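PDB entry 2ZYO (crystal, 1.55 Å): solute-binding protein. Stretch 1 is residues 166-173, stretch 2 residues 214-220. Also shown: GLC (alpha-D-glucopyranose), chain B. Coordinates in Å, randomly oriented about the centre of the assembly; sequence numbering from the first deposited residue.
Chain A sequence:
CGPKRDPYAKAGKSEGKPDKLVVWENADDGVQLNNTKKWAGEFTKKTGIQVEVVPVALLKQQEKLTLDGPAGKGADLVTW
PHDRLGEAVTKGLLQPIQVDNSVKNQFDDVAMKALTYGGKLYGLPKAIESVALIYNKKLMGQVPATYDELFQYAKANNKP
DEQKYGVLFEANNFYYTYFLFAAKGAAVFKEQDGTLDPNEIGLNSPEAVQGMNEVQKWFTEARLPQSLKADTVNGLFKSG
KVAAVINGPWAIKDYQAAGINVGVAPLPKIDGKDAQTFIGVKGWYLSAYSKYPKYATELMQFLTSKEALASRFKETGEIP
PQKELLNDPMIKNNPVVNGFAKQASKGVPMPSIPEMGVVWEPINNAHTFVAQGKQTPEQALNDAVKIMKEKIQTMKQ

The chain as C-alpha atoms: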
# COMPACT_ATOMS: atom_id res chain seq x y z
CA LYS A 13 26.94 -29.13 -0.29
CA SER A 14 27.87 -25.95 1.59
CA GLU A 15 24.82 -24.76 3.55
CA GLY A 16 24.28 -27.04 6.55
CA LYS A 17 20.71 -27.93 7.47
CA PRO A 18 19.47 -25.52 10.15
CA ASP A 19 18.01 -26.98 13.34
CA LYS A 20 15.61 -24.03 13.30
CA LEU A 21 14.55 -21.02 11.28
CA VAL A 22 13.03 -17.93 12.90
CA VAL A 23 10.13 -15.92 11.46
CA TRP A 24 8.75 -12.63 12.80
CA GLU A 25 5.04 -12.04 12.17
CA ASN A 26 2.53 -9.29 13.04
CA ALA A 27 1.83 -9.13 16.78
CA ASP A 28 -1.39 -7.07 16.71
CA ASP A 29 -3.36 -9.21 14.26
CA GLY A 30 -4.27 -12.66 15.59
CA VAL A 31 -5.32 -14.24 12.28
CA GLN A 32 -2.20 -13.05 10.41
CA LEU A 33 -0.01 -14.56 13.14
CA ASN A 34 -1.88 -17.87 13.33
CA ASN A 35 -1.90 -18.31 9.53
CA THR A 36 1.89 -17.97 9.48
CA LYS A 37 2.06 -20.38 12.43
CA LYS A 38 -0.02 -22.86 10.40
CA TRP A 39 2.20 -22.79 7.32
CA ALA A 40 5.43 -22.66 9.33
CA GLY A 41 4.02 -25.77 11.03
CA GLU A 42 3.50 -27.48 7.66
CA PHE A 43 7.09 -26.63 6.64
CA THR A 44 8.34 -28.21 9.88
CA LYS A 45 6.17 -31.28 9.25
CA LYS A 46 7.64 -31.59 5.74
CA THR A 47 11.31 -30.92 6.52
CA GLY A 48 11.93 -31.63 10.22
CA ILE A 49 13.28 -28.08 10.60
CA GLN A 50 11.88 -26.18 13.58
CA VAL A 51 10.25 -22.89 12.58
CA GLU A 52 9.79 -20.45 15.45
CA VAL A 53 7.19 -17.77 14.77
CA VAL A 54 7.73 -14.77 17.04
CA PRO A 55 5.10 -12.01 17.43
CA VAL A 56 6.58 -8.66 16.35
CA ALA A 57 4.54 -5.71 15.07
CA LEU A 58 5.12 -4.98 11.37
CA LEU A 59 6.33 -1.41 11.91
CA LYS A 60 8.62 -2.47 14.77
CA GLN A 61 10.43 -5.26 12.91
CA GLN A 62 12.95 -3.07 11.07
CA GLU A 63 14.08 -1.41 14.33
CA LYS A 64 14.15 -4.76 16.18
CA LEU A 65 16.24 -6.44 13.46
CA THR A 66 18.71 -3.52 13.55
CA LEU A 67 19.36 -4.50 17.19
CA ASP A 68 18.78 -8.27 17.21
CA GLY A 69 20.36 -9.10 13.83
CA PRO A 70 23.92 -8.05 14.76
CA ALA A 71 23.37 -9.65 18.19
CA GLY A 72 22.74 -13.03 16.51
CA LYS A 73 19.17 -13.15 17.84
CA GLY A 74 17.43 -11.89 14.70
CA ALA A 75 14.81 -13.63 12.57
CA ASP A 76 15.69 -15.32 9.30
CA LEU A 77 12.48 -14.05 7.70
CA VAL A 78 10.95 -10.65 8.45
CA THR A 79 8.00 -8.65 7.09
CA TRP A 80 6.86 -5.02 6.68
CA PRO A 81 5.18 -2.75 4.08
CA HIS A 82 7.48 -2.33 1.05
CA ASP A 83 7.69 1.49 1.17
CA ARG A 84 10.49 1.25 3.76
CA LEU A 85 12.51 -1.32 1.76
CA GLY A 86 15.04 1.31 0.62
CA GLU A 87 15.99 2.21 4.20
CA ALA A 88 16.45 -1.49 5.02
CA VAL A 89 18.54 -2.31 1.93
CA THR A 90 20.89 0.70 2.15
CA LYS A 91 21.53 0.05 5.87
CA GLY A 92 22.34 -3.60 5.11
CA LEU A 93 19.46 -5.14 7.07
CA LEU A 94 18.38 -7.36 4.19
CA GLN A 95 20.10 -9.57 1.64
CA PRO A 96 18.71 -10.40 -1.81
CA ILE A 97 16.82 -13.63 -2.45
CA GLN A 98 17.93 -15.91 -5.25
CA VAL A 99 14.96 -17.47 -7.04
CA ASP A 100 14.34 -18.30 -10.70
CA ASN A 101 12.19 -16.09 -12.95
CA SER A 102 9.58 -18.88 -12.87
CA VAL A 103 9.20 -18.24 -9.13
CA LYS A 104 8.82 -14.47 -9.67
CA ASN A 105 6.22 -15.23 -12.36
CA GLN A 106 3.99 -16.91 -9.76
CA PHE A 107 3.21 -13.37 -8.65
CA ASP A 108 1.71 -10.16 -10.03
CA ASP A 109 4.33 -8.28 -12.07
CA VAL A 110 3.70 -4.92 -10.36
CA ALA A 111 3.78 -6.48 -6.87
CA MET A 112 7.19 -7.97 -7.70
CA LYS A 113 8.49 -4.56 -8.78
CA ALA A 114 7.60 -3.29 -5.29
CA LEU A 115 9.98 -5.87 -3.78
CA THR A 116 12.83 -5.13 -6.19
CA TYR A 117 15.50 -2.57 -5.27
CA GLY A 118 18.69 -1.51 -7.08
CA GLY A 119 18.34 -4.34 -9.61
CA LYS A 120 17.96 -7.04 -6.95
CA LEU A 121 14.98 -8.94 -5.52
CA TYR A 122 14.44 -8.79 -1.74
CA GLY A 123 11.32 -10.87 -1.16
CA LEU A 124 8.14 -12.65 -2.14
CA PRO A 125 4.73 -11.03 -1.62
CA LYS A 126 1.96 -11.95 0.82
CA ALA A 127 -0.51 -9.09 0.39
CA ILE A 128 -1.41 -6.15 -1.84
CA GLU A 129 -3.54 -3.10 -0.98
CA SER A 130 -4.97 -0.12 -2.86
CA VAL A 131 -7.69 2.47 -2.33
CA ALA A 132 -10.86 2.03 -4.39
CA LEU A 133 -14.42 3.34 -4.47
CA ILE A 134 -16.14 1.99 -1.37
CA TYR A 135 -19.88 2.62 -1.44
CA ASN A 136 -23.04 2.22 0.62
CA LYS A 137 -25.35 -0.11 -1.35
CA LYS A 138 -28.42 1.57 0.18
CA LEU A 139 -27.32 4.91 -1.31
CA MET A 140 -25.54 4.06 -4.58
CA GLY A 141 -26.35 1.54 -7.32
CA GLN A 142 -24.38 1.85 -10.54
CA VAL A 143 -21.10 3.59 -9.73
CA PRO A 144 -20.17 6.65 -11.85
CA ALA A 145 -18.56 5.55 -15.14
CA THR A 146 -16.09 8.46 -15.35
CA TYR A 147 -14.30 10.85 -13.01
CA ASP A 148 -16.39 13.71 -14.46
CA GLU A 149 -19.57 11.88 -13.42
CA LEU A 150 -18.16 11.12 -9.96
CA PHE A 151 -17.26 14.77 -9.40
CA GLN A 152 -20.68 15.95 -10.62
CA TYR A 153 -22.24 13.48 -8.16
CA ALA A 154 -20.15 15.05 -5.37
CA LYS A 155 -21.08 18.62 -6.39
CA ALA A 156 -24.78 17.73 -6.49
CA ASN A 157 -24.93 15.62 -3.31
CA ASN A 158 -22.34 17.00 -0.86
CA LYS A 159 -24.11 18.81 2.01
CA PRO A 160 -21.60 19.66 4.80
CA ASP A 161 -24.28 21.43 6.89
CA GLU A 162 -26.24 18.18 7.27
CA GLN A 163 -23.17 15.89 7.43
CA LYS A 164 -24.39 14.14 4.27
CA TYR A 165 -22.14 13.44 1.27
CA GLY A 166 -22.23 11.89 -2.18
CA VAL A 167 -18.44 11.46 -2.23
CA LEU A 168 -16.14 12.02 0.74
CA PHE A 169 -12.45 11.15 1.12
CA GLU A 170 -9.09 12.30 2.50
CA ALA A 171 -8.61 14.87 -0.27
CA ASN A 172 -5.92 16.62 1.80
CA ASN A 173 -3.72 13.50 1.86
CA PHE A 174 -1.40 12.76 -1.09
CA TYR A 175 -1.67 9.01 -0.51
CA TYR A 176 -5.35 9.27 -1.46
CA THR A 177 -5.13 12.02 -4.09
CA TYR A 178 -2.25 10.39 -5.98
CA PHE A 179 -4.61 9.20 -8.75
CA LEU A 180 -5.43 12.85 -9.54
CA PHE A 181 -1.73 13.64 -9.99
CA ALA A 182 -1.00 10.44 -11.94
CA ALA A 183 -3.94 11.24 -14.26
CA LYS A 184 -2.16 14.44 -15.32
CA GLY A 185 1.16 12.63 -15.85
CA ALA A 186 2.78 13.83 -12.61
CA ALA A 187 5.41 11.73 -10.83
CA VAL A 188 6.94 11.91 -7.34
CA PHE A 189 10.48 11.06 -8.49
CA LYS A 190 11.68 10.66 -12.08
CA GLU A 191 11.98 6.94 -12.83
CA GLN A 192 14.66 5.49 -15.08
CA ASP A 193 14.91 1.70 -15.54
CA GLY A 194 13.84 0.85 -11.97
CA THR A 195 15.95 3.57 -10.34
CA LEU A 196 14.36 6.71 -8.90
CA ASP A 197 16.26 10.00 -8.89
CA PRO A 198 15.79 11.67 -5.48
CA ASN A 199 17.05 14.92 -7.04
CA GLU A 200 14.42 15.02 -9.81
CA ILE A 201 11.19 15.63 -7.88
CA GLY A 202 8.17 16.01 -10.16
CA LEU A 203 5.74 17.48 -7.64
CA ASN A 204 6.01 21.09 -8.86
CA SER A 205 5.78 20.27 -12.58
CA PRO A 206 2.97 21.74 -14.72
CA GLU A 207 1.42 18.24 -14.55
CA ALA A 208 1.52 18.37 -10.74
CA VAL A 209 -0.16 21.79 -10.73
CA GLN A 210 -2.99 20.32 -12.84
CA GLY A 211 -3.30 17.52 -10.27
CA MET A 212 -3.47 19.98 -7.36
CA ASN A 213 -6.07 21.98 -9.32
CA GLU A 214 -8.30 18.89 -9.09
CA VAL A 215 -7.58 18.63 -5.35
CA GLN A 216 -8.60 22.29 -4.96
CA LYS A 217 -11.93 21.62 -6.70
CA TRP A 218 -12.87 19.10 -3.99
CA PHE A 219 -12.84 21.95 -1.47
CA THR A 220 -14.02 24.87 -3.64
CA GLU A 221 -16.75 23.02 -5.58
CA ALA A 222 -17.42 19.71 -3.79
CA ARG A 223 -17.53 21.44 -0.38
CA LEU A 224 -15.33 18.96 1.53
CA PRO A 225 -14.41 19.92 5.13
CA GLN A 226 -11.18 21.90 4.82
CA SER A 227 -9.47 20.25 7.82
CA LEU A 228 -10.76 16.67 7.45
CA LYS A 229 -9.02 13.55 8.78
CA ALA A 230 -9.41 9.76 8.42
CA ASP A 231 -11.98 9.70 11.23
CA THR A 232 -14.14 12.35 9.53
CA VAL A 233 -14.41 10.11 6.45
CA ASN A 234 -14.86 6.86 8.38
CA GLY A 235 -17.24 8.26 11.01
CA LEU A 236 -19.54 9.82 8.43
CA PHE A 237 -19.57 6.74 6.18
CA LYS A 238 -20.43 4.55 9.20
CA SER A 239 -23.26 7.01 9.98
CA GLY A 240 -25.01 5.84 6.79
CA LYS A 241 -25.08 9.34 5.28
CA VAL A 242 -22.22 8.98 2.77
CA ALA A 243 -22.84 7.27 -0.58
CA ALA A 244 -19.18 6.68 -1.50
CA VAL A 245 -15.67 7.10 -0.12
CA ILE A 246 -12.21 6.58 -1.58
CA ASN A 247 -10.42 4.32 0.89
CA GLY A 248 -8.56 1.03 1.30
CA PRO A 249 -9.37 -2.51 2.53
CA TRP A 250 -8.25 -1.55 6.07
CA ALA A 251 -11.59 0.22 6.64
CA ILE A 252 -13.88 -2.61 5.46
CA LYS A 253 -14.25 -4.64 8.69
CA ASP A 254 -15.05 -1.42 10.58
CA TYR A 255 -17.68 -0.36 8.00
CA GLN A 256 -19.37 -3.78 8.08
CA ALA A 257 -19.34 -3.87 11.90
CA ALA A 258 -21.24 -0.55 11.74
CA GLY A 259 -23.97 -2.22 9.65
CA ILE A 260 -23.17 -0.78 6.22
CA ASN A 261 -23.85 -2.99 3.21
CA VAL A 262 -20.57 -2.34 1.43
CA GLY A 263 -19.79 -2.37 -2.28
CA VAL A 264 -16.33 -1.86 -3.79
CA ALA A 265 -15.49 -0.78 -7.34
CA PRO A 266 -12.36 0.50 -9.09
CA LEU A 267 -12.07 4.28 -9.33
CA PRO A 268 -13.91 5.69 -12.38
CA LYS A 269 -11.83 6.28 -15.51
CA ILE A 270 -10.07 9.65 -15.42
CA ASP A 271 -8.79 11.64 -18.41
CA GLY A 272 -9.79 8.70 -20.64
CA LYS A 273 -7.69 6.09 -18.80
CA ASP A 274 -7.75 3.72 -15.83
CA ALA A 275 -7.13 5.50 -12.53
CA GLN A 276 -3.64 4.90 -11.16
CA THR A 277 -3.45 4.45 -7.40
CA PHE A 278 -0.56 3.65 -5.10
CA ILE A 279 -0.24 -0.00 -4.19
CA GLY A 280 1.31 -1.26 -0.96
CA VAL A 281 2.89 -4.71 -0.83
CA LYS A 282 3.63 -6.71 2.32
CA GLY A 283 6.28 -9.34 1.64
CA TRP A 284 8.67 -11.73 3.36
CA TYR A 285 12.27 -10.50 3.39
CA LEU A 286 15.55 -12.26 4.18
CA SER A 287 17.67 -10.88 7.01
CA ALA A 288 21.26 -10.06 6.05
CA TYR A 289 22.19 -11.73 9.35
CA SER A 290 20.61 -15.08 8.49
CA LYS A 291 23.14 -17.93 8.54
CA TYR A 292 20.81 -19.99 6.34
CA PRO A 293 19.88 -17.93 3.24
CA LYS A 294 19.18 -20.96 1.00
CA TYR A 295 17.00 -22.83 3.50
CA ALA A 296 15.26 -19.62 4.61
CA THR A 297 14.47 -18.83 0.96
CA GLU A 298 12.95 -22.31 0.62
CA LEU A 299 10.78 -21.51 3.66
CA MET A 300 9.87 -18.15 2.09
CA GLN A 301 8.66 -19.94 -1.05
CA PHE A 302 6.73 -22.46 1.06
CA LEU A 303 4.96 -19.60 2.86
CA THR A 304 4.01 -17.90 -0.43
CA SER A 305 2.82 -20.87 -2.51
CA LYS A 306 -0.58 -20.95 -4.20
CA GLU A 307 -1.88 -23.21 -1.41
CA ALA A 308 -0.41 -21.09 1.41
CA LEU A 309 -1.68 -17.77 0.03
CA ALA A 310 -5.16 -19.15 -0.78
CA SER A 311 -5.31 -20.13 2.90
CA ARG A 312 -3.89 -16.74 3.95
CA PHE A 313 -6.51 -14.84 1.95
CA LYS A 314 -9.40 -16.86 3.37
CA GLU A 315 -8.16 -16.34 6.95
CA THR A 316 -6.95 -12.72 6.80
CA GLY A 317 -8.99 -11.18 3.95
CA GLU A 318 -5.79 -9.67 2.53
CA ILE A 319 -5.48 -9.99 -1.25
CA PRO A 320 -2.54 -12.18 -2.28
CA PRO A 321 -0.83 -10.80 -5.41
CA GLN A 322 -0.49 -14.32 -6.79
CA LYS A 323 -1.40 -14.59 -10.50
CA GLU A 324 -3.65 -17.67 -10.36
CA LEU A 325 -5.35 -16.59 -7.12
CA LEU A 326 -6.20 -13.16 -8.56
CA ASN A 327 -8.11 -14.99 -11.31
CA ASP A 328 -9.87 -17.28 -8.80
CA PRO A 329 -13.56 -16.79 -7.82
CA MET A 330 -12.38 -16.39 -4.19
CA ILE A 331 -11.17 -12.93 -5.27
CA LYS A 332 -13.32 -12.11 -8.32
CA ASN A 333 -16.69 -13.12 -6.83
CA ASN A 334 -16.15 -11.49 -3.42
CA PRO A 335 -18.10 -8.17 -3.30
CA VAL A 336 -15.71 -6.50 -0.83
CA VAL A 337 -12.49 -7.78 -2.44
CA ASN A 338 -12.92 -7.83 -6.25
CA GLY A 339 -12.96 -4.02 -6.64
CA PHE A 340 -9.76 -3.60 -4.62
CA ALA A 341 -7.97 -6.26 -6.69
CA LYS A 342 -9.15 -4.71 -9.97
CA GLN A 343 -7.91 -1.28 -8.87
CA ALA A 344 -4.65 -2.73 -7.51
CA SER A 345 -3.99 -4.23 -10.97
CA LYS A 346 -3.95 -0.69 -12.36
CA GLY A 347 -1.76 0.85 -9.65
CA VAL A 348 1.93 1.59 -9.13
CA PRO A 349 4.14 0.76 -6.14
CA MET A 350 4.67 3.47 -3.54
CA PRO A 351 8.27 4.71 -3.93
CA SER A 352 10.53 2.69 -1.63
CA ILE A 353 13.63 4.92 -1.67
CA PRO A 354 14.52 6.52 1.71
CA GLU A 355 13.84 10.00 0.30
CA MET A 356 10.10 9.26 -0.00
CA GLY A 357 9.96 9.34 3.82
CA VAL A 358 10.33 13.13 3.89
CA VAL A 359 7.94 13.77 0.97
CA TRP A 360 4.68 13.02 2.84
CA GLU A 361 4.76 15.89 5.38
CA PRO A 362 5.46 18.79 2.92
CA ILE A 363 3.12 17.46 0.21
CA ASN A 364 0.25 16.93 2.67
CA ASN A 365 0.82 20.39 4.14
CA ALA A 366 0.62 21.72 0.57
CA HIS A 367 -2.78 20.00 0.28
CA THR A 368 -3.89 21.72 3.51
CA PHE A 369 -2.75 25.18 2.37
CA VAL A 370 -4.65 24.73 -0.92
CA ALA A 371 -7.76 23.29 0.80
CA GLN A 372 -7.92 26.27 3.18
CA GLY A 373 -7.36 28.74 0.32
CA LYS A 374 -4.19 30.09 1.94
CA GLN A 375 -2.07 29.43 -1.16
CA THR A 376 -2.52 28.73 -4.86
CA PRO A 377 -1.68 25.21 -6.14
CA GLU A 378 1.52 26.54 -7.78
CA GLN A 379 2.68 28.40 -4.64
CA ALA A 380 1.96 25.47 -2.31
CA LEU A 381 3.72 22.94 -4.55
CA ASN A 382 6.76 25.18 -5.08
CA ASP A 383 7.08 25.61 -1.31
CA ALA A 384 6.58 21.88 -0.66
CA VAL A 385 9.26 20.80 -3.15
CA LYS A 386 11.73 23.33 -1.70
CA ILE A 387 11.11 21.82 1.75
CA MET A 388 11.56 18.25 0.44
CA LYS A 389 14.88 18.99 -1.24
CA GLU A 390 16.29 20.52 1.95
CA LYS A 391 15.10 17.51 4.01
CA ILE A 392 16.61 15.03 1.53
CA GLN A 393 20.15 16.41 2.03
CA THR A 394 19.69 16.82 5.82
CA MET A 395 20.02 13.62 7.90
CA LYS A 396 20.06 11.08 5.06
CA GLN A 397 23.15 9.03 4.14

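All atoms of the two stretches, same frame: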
# COMPACT_ATOMS: atom_id res chain seq x y z
N GLY A 166 -22.24 12.82 -1.06
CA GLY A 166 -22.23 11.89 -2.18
C GLY A 166 -20.88 11.19 -2.26
O GLY A 166 -20.81 9.97 -2.36
N VAL A 167 -19.81 11.98 -2.23
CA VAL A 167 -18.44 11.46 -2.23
C VAL A 167 -17.62 12.21 -1.19
O VAL A 167 -17.56 13.44 -1.20
CB VAL A 167 -17.75 11.56 -3.61
CG1 VAL A 167 -16.44 10.78 -3.62
CG2 VAL A 167 -18.67 11.07 -4.73
N LEU A 168 -16.97 11.46 -0.31
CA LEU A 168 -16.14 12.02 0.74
C LEU A 168 -14.87 11.18 0.87
O LEU A 168 -14.94 9.96 0.93
CB LEU A 168 -16.91 12.03 2.07
CG LEU A 168 -16.20 12.46 3.36
CD1 LEU A 168 -15.80 13.93 3.32
CD2 LEU A 168 -17.12 12.19 4.54
N PHE A 169 -13.72 11.84 0.90
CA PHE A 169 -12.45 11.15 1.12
C PHE A 169 -11.38 12.09 1.65
O PHE A 169 -11.62 13.30 1.76
CB PHE A 169 -11.99 10.37 -0.13
CG PHE A 169 -11.39 11.23 -1.22
CD1 PHE A 169 -10.01 11.20 -1.46
CD2 PHE A 169 -12.19 12.03 -2.04
CE1 PHE A 169 -9.44 11.97 -2.47
CE2 PHE A 169 -11.62 12.81 -3.05
CZ PHE A 169 -10.25 12.77 -3.26
N GLU A 170 -10.22 11.53 1.99
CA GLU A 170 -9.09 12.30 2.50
C GLU A 170 -8.40 13.07 1.38
O GLU A 170 -7.26 12.76 1.01
CB GLU A 170 -8.09 11.39 3.21
CG GLU A 170 -8.47 11.03 4.63
CD GLU A 170 -7.30 10.43 5.38
OE1 GLU A 170 -6.30 11.15 5.60
OE2 GLU A 170 -7.39 9.25 5.75
N ALA A 171 -9.09 14.09 0.87
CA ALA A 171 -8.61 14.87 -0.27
C ALA A 171 -7.46 15.83 0.08
O ALA A 171 -6.95 16.54 -0.79
CB ALA A 171 -9.76 15.63 -0.93
N ASN A 172 -7.07 15.84 1.35
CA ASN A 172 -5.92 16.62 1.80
C ASN A 172 -4.71 15.73 2.11
O ASN A 172 -3.76 16.16 2.77
CB ASN A 172 -6.29 17.48 3.02
CG ASN A 172 -6.84 16.66 4.18
OD1 ASN A 172 -6.97 15.44 4.11
ND2 ASN A 172 -7.15 17.35 5.28
N ASN A 173 -4.76 14.50 1.62
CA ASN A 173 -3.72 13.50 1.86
C ASN A 173 -3.26 12.93 0.52
O ASN A 173 -4.04 12.31 -0.20
CB ASN A 173 -4.28 12.39 2.76
CG ASN A 173 -3.22 11.39 3.21
OD1 ASN A 173 -2.22 11.15 2.53
ND2 ASN A 173 -3.45 10.78 4.37
N GLU A 214 -7.20 19.82 -9.34
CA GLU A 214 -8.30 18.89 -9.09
C GLU A 214 -8.57 18.77 -7.59
O GLU A 214 -9.72 18.79 -7.16
CB GLU A 214 -8.02 17.51 -9.70
CG GLU A 214 -7.93 17.49 -11.22
CD GLU A 214 -9.29 17.42 -11.91
OE1 GLU A 214 -10.30 17.88 -11.34
OE2 GLU A 214 -9.34 16.90 -13.05
N VAL A 215 -7.50 18.65 -6.81
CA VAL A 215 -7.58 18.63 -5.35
C VAL A 215 -8.35 19.85 -4.83
O VAL A 215 -9.27 19.72 -4.02
CB VAL A 215 -6.17 18.56 -4.70
CG1 VAL A 215 -6.25 18.76 -3.18
CG2 VAL A 215 -5.49 17.23 -5.03
N GLN A 216 -7.96 21.03 -5.32
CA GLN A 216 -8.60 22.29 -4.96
C GLN A 216 -10.11 22.27 -5.20
O GLN A 216 -10.88 22.75 -4.37
CB GLN A 216 -7.95 23.44 -5.73
CG GLN A 216 -8.38 24.83 -5.27
CD GLN A 216 -7.69 25.93 -6.03
OE1 GLN A 216 -7.59 25.89 -7.26
NE2 GLN A 216 -7.20 26.94 -5.31
N LYS A 217 -10.52 21.70 -6.33
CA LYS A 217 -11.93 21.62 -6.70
C LYS A 217 -12.78 20.85 -5.69
O LYS A 217 -13.96 21.14 -5.50
CB LYS A 217 -12.09 21.01 -8.10
CG LYS A 217 -11.76 21.98 -9.23
CD LYS A 217 -11.63 21.26 -10.56
CE LYS A 217 -12.96 20.70 -11.05
NZ LYS A 217 -12.77 19.85 -12.26
N TRP A 218 -12.17 19.87 -5.02
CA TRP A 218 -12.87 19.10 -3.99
C TRP A 218 -13.27 19.95 -2.79
O TRP A 218 -14.23 19.64 -2.09
CB TRP A 218 -12.04 17.89 -3.56
CG TRP A 218 -12.17 16.76 -4.53
CD1 TRP A 218 -11.33 16.46 -5.56
CD2 TRP A 218 -13.23 15.79 -4.57
NE1 TRP A 218 -11.80 15.35 -6.24
CE2 TRP A 218 -12.96 14.92 -5.65
CE3 TRP A 218 -14.37 15.56 -3.79
CZ2 TRP A 218 -13.79 13.85 -5.98
CZ3 TRP A 218 -15.20 14.49 -4.12
CH2 TRP A 218 -14.91 13.65 -5.21
N PHE A 219 -12.55 21.05 -2.58
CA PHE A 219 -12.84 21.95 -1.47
C PHE A 219 -13.63 23.18 -1.91
O PHE A 219 -14.50 23.65 -1.18
CB PHE A 219 -11.54 22.33 -0.75
CG PHE A 219 -10.84 21.15 -0.13
CD1 PHE A 219 -11.21 20.69 1.13
CD2 PHE A 219 -9.85 20.46 -0.83
CE1 PHE A 219 -10.58 19.59 1.70
CE2 PHE A 219 -9.22 19.36 -0.27
CZ PHE A 219 -9.58 18.92 0.99
N THR A 220 -13.35 23.68 -3.11
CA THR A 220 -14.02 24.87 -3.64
C THR A 220 -15.37 24.58 -4.31
O THR A 220 -16.26 25.44 -4.31
CB THR A 220 -13.13 25.63 -4.65
OG1 THR A 220 -12.79 24.76 -5.73
CG2 THR A 220 -11.86 26.14 -3.98
C1 GLC B . 0.74 6.45 3.58
C2 GLC B . 2.20 6.14 3.92
C3 GLC B . 2.64 6.98 5.12
C4 GLC B . 2.40 8.46 4.85
C5 GLC B . 0.94 8.69 4.46
C6 GLC B . 0.66 10.12 4.05
O2 GLC B . 2.34 4.76 4.21
O3 GLC B . 4.02 6.75 5.38
O4 GLC B . 2.72 9.22 6.01
O5 GLC B . 0.57 7.85 3.35
O6 GLC B . -0.35 10.70 4.87

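Packing of a loop-like segment (166-173) against one side of a helix (214-220) in a solute-binding protein. No hydrogen bond or salt bridge crosses between the two stretches; they are held by aromatic and apolar contacts that bury 310 Å² in all, counting both sides.

The aromatic contact centres on Trp-218, which has the largest covered area of any residue here. Its CA-to-CB bond points toward stretch 1, and with chi1 at -81° (m) its side chain contacts Val-167, Phe-169 and Ala-171, with Phe-169 over one face of the indole. Phe-169 leaves its backbone sideways, but chi1 in the p well brings the end of the ring nearer the helix. There its edge meets the face of the indole: Phe-169 CE2 lies 3.6 Å from Trp-218 CE2, the ring of Phe-169 and the six-membered ring of Trp-218 have centroids 5.0 Å apart, and their planes stand at 90°. This arrangement sets the slightly positive C-H rim of one ring against the electron-rich face of the other. The indole also carries a polar atom, NE1, which is hydrogen-bonded elsewhere in the structure.

Apolar contacts extend the packing to other side chains. Val-167, directed toward the helix, places CG1 3.6 Å from Trp-218 CH2, its compact branched side chain filling space beside the far end of the indole. Leu-168, the next residue, points away, as expected where extended chain alternates its side chains. Ala-171 sits closest to the helix backbone, its CA 6.4 Å from the CA of Val-215. Its small methyl touches both aromatic side chains, with Ala-171 CB 4.2 Å from Trp-218 CB and 3.8 Å from Phe-219 CZ. Phe-219 also starts sideways and reaches in with its ring end; Phe-219 CZ comes within 4.1 Å of Asn-172 CB.

One polar atom, Ala-171 O, is covered by the contact and has no hydrogen-bonding partner in the model. It lies 3.3 Å from Val-215 CG1 and 3.7 Å from Phe-219 CE2, near the plane of that ring at its edge, so its neighbours across the contact are carbon atoms.

Bonds within each stretch support the contact. A type I turn from Glu-170 to Asn-173, closed by Asn-173 N to Glu-170 O at 3.1 Å, presents Ala-171 to the helix. Asn-173 ND2 donates to Glu-170 OE1 at 3.1 Å, while Asn-173 OD1 accepts from glucose O6 at 3.0 Å, linking the turn to the sugar. On the helix, Lys-217 NZ and Glu-214 OE1 form a salt bridge at 3.3 Å, with both side chains out of reach of stretch 1.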